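Endoglucanase (PDB 5D8Z) probably hydrolyses internal beta-1,4-glucosidic bonds of cellulose and related glucans, as a fungal endoglucanase of glycoside hydrolase family 5. Local coordinates at residues G279-V293 / T332-N344. Sequence-based numbering, arbitrary orientation.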
loop_
_atom_site.group_PDB
_atom_site.type_symbol
_atom_site.label_atom_id
_atom_site.label_comp_id
_atom_site.label_asym_id
_atom_site.label_seq_id
_atom_site.Cartn_x
_atom_site.Cartn_y
_atom_site.Cartn_z
ATOM N N GLY A 279 13.007 6.783 2.527
ATOM C CA GLY A 279 13.769 7.990 2.597
ATOM C C GLY A 279 14.816 8.118 1.527
ATOM O O GLY A 279 14.920 7.292 0.634
ATOM N N GLY A 280 15.587 9.195 1.621
ATOM C CA GLY A 280 16.560 9.516 0.604
ATOM C C GLY A 280 17.708 8.561 0.642
ATOM O O GLY A 280 17.940 7.873 1.627
ATOM N N ASN A 281 18.444 8.537 -0.446
ATOM C CA ASN A 281 19.587 7.665 -0.544
ATOM C C ASN A 281 20.842 8.341 0.032
ATOM O O ASN A 281 21.798 8.574 -0.675
ATOM C CB ASN A 281 19.738 7.249 -1.994
ATOM C CG ASN A 281 18.607 6.355 -2.434
ATOM O OD1 ASN A 281 18.531 5.213 -1.994
ATOM N ND2 ASN A 281 17.708 6.868 -3.286
ATOM N N VAL A 282 20.817 8.609 1.338
ATOM C CA VAL A 282 21.855 9.374 2.027
ATOM C C VAL A 282 22.170 8.824 3.427
ATOM O O VAL A 282 21.434 7.987 3.962
ATOM C CB VAL A 282 21.437 10.844 2.152
ATOM C CG1 VAL A 282 21.146 11.429 0.771
ATOM C CG2 VAL A 282 20.234 11.005 3.079
ATOM N N ALA A 283 23.258 9.305 4.030
ATOM C CA ALA A 283 23.738 8.768 5.330
ATOM C C ALA A 283 22.671 8.746 6.426
ATOM O O ALA A 283 22.391 7.700 6.995
ATOM C CB ALA A 283 24.954 9.544 5.819
ATOM N N SER A 284 22.086 9.912 6.690
ATOM C CA SER A 284 21.150 10.125 7.809
ATOM C C SER A 284 19.984 9.160 7.756
ATOM O O SER A 284 19.487 8.680 8.772
ATOM C CB SER A 284 20.607 11.555 7.773
ATOM O OG SER A 284 19.747 11.724 6.655
ATOM N N CYS A 285 19.561 8.866 6.550
ATOM C CA CYS A 285 18.514 7.917 6.368
ATOM C C CYS A 285 18.954 6.454 6.497
ATOM O O CYS A 285 18.176 5.630 6.915
ATOM C CB CYS A 285 17.813 8.171 5.039
ATOM S SG CYS A 285 16.048 8.174 5.358
ATOM N N GLU A 286 20.183 6.115 6.148
ATOM C CA GLU A 286 20.606 4.725 6.292
ATOM C C GLU A 286 20.698 4.407 7.779
ATOM O O GLU A 286 20.339 3.318 8.220
ATOM C CB GLU A 286 21.935 4.446 5.586
ATOM C CG GLU A 286 21.891 4.611 4.065
ATOM C CD GLU A 286 23.248 4.395 3.379
ATOM O OE1 GLU A 286 24.098 3.659 3.937
ATOM O OE2 GLU A 286 23.458 4.941 2.267
ATOM N N THR A 287 21.138 5.364 8.579
ATOM C CA THR A 287 21.211 5.073 9.992
ATOM C C THR A 287 19.783 4.984 10.514
ATOM O O THR A 287 19.398 3.953 11.027
ATOM C CB THR A 287 22.186 5.980 10.816
ATOM O OG1 THR A 287 21.603 6.286 12.082
ATOM C CG2 THR A 287 22.589 7.294 10.116
ATOM N N PHE A 288 18.961 6.001 10.303
ATOM C CA PHE A 288 17.613 6.001 10.910
ATOM C C PHE A 288 16.641 4.937 10.394
ATOM O O PHE A 288 15.792 4.492 11.122
ATOM C CB PHE A 288 16.936 7.359 10.762
ATOM C CG PHE A 288 17.431 8.406 11.715
ATOM C CD1 PHE A 288 17.368 8.205 13.083
ATOM C CD2 PHE A 288 17.906 9.624 11.243
ATOM C CE1 PHE A 288 17.791 9.189 13.963
ATOM C CE2 PHE A 288 18.338 10.612 12.116
ATOM C CZ PHE A 288 18.279 10.396 13.479
ATOM N N MET A 289 16.744 4.548 9.136
ATOM C CA MET A 289 15.844 3.541 8.576
ATOM C C MET A 289 16.196 2.152 9.097
ATOM O O MET A 289 15.319 1.311 9.299
ATOM C CB MET A 289 15.937 3.553 7.047
ATOM C CG MET A 289 15.204 2.442 6.317
ATOM S SD MET A 289 13.447 2.536 6.629
ATOM C CE MET A 289 13.111 3.983 5.630
ATOM N N CYS A 290 17.486 1.899 9.290
ATOM C CA CYS A 290 17.927 0.585 9.764
ATOM C C CYS A 290 17.447 0.375 11.184
ATOM O O CYS A 290 17.059 -0.752 11.573
ATOM C CB CYS A 290 19.441 0.430 9.652
ATOM S SG CYS A 290 19.971 -0.278 8.061
ATOM N N GLN A 291 17.434 1.479 11.925
ATOM C CA GLN A 291 16.870 1.495 13.261
ATOM C C GLN A 291 15.383 1.095 13.212
ATOM O O GLN A 291 14.986 0.115 13.865
ATOM C CB GLN A 291 17.114 2.851 13.958
ATOM C CG GLN A 291 18.594 3.067 14.294
ATOM C CD GLN A 291 18.933 4.425 14.917
ATOM O OE1 GLN A 291 18.160 5.401 14.885
ATOM N NE2 GLN A 291 20.113 4.482 15.501
ATOM N N GLN A 292 14.586 1.795 12.405
ATOM C CA GLN A 292 13.147 1.483 12.277
ATOM C C GLN A 292 12.858 0.042 11.848
ATOM O O GLN A 292 11.887 -0.552 12.302
ATOM C CB GLN A 292 12.467 2.448 11.299
ATOM C CG GLN A 292 11.016 2.095 10.949
ATOM C CD GLN A 292 10.350 3.114 10.027
ATOM O OE1 GLN A 292 10.236 2.885 8.830
ATOM N NE2 GLN A 292 9.925 4.237 10.577
ATOM N N VAL A 293 13.692 -0.506 10.973
ATOM C CA VAL A 293 13.479 -1.848 10.433
ATOM C C VAL A 293 13.898 -2.901 11.446
ATOM O O VAL A 293 13.268 -3.970 11.540
ATOM C CB VAL A 293 14.266 -2.052 9.125
ATOM C CG1 VAL A 293 14.186 -3.496 8.642
ATOM C CG2 VAL A 293 13.741 -1.106 8.042
ATOM N N THR A 332 21.414 -3.459 -9.825
ATOM C CA THR A 332 22.143 -2.730 -8.802
ATOM C C THR A 332 21.118 -1.911 -8.094
ATOM O O THR A 332 20.348 -1.229 -8.745
ATOM C CB THR A 332 23.259 -1.858 -9.455
ATOM O OG1 THR A 332 24.473 -2.611 -9.460
ATOM C CG2 THR A 332 23.526 -0.515 -8.730
ATOM N N ASP A 333 21.101 -1.979 -6.765
ATOM C CA ASP A 333 20.105 -1.250 -5.998
ATOM C C ASP A 333 20.484 0.165 -5.644
ATOM O O ASP A 333 21.626 0.555 -5.700
ATOM C CB ASP A 333 19.809 -2.008 -4.707
ATOM C CG ASP A 333 19.097 -3.295 -4.966
ATOM O OD1 ASP A 333 19.538 -4.336 -4.445
ATOM O OD2 ASP A 333 18.113 -3.277 -5.736
ATOM N N THR A 334 19.506 0.933 -5.215
ATOM C CA THR A 334 19.817 2.212 -4.649
ATOM C C THR A 334 20.489 1.939 -3.335
ATOM O O THR A 334 20.480 0.809 -2.846
ATOM C CB THR A 334 18.573 3.084 -4.422
ATOM O OG1 THR A 334 17.720 2.459 -3.455
ATOM C CG2 THR A 334 17.834 3.313 -5.750
ATOM N N ALA A 335 21.091 2.987 -2.786
ATOM C CA ALA A 335 21.825 2.918 -1.537
ATOM C C ALA A 335 20.968 2.363 -0.394
ATOM O O ALA A 335 21.418 1.500 0.370
ATOM C CB ALA A 335 22.304 4.306 -1.174
ATOM N N LEU A 336 19.738 2.876 -0.288
ATOM C CA LEU A 336 18.897 2.664 0.884
ATOM C C LEU A 336 18.305 1.277 0.918
ATOM O O LEU A 336 18.084 0.697 1.992
ATOM C CB LEU A 336 17.758 3.662 0.890
ATOM C CG LEU A 336 16.807 3.579 2.075
ATOM C CD1 LEU A 336 17.579 3.681 3.366
ATOM C CD2 LEU A 336 15.786 4.687 1.994
ATOM N N VAL A 337 18.050 0.752 -0.268
ATOM C CA VAL A 337 17.602 -0.606 -0.392
ATOM C C VAL A 337 18.698 -1.599 0.000
ATOM O O VAL A 337 18.411 -2.618 0.650
ATOM C CB VAL A 337 17.119 -0.903 -1.817
ATOM C CG1 VAL A 337 16.753 -2.376 -1.964
ATOM C CG2 VAL A 337 15.920 -0.050 -2.137
ATOM N N SER A 338 19.936 -1.331 -0.407
ATOM C CA SER A 338 21.015 -2.289 -0.142
ATOM C C SER A 338 21.623 -2.106 1.248
ATOM O O SER A 338 22.049 -3.065 1.858
ATOM C CB SER A 338 22.096 -2.219 -1.212
ATOM O OG SER A 338 22.746 -0.971 -1.172
ATOM N N ALA A 339 21.647 -0.889 1.756
ATOM C CA ALA A 339 22.093 -0.664 3.126
ATOM C C ALA A 339 21.050 -1.117 4.152
ATOM O O ALA A 339 21.407 -1.717 5.163
ATOM C CB ALA A 339 22.441 0.804 3.350
ATOM N N CYS A 340 19.770 -0.847 3.900
ATOM C CA CYS A 340 18.756 -1.047 4.937
ATOM C C CYS A 340 17.535 -1.930 4.620
ATOM O O CYS A 340 17.248 -2.857 5.360
ATOM C CB CYS A 340 18.304 0.320 5.454
ATOM S SG CYS A 340 19.524 1.104 6.551
ATOM N N LEU A 341 16.825 -1.657 3.537
ATOM C CA LEU A 341 15.489 -2.195 3.374
ATOM C C LEU A 341 15.453 -3.620 2.918
ATOM O O LEU A 341 14.464 -4.290 3.148
ATOM C CB LEU A 341 14.683 -1.374 2.387
ATOM C CG LEU A 341 14.415 0.087 2.684
ATOM C CD1 LEU A 341 13.669 0.695 1.512
ATOM C CD2 LEU A 341 13.575 0.248 3.936
ATOM N N ALA A 342 16.491 -4.093 2.245
ATOM C CA ALA A 342 16.469 -5.481 1.750
ATOM C C ALA A 342 16.616 -6.480 2.889
ATOM O O ALA A 342 17.578 -6.433 3.636
ATOM C CB ALA A 342 17.547 -5.710 0.712
ATOM N N PRO A 343 15.645 -7.384 3.033
ATOM C CA PRO A 343 15.813 -8.474 3.977
ATOM C C PRO A 343 17.201 -9.131 3.924
ATOM O O PRO A 343 17.764 -9.458 4.979
ATOM C CB PRO A 343 14.730 -9.482 3.556
ATOM C CG PRO A 343 14.009 -8.869 2.407
ATOM C CD PRO A 343 14.311 -7.413 2.422
ATOM N N ASN A 344 17.753 -9.299 2.720
ATOM C CA ASN A 344 19.080 -9.913 2.538
ATOM C C ASN A 344 20.252 -8.990 2.924
ATOM O O ASN A 344 21.223 -8.897 2.195
ATOM C CB ASN A 344 19.245 -10.356 1.070
ATOM C CG ASN A 344 19.547 -11.830 0.933
ATOM O OD1 ASN A 344 20.353 -12.392 1.685
ATOM N ND2 ASN A 344 18.886 -12.479 -0.026
#
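The flat carboxamide of Asn281 has Leu336 N in its plane, off OD1, and Thr334 CB standing obliquely over one face, 3.8 Å from CG; the flat carboxylate of Glu286 has the methyl of Ala339 under one face. Asn281 thus meets helix 335-341 at its N-terminal end, whereas Glu286 lies along it from Ala335 to Ala339. Asn281 OD1 accepts the backbone N-H of Leu336 at 3.1 Å from N to OD1, with an N-H...O angle of 156°. Its second bond, from Thr334 OG1, is weak; Thr334 is the N-cap residue, and its side chain runs nearly perpendicular to that of Asn281. The other branch of the amide, ND2, bonds to Gly321 O, which helps fix the rotation of the group. Glu286 reaches out with a straight chain: Ala339 CB is 3.4 Å from OE1, while Ala335 CB sits obliquely beyond OE2 at 3.7 Å.

Further along, the Cys290-Cys340 disulfide joins the two helices covalently, with a chi3 of -117°. Beside it Met289, folding back at its second and third torsions, brings SD to 3.5 Å from Leu341 CD2, while its CG packs against Leu336 CD1 at 4.0 Å. Val293 adds a looser apolar touch on Leu341.

The axes of segments 283-293 and 335-341 approach to 8.8 Å, crossing at -40°. Helix 283-298 follows strand 272-277 and precedes strand 303-312 of the eight-stranded TIM barrel, so the disulfide ties the C-terminal helix to the outer helical layer. Cys285, disulfide-bonded to Cys249, links the start of the same helix to the loop between strand 230-235 and helix 254-267, and Tyr306 of strand 303-312 touches Val293 and hydrogen-bonds Leu341 O.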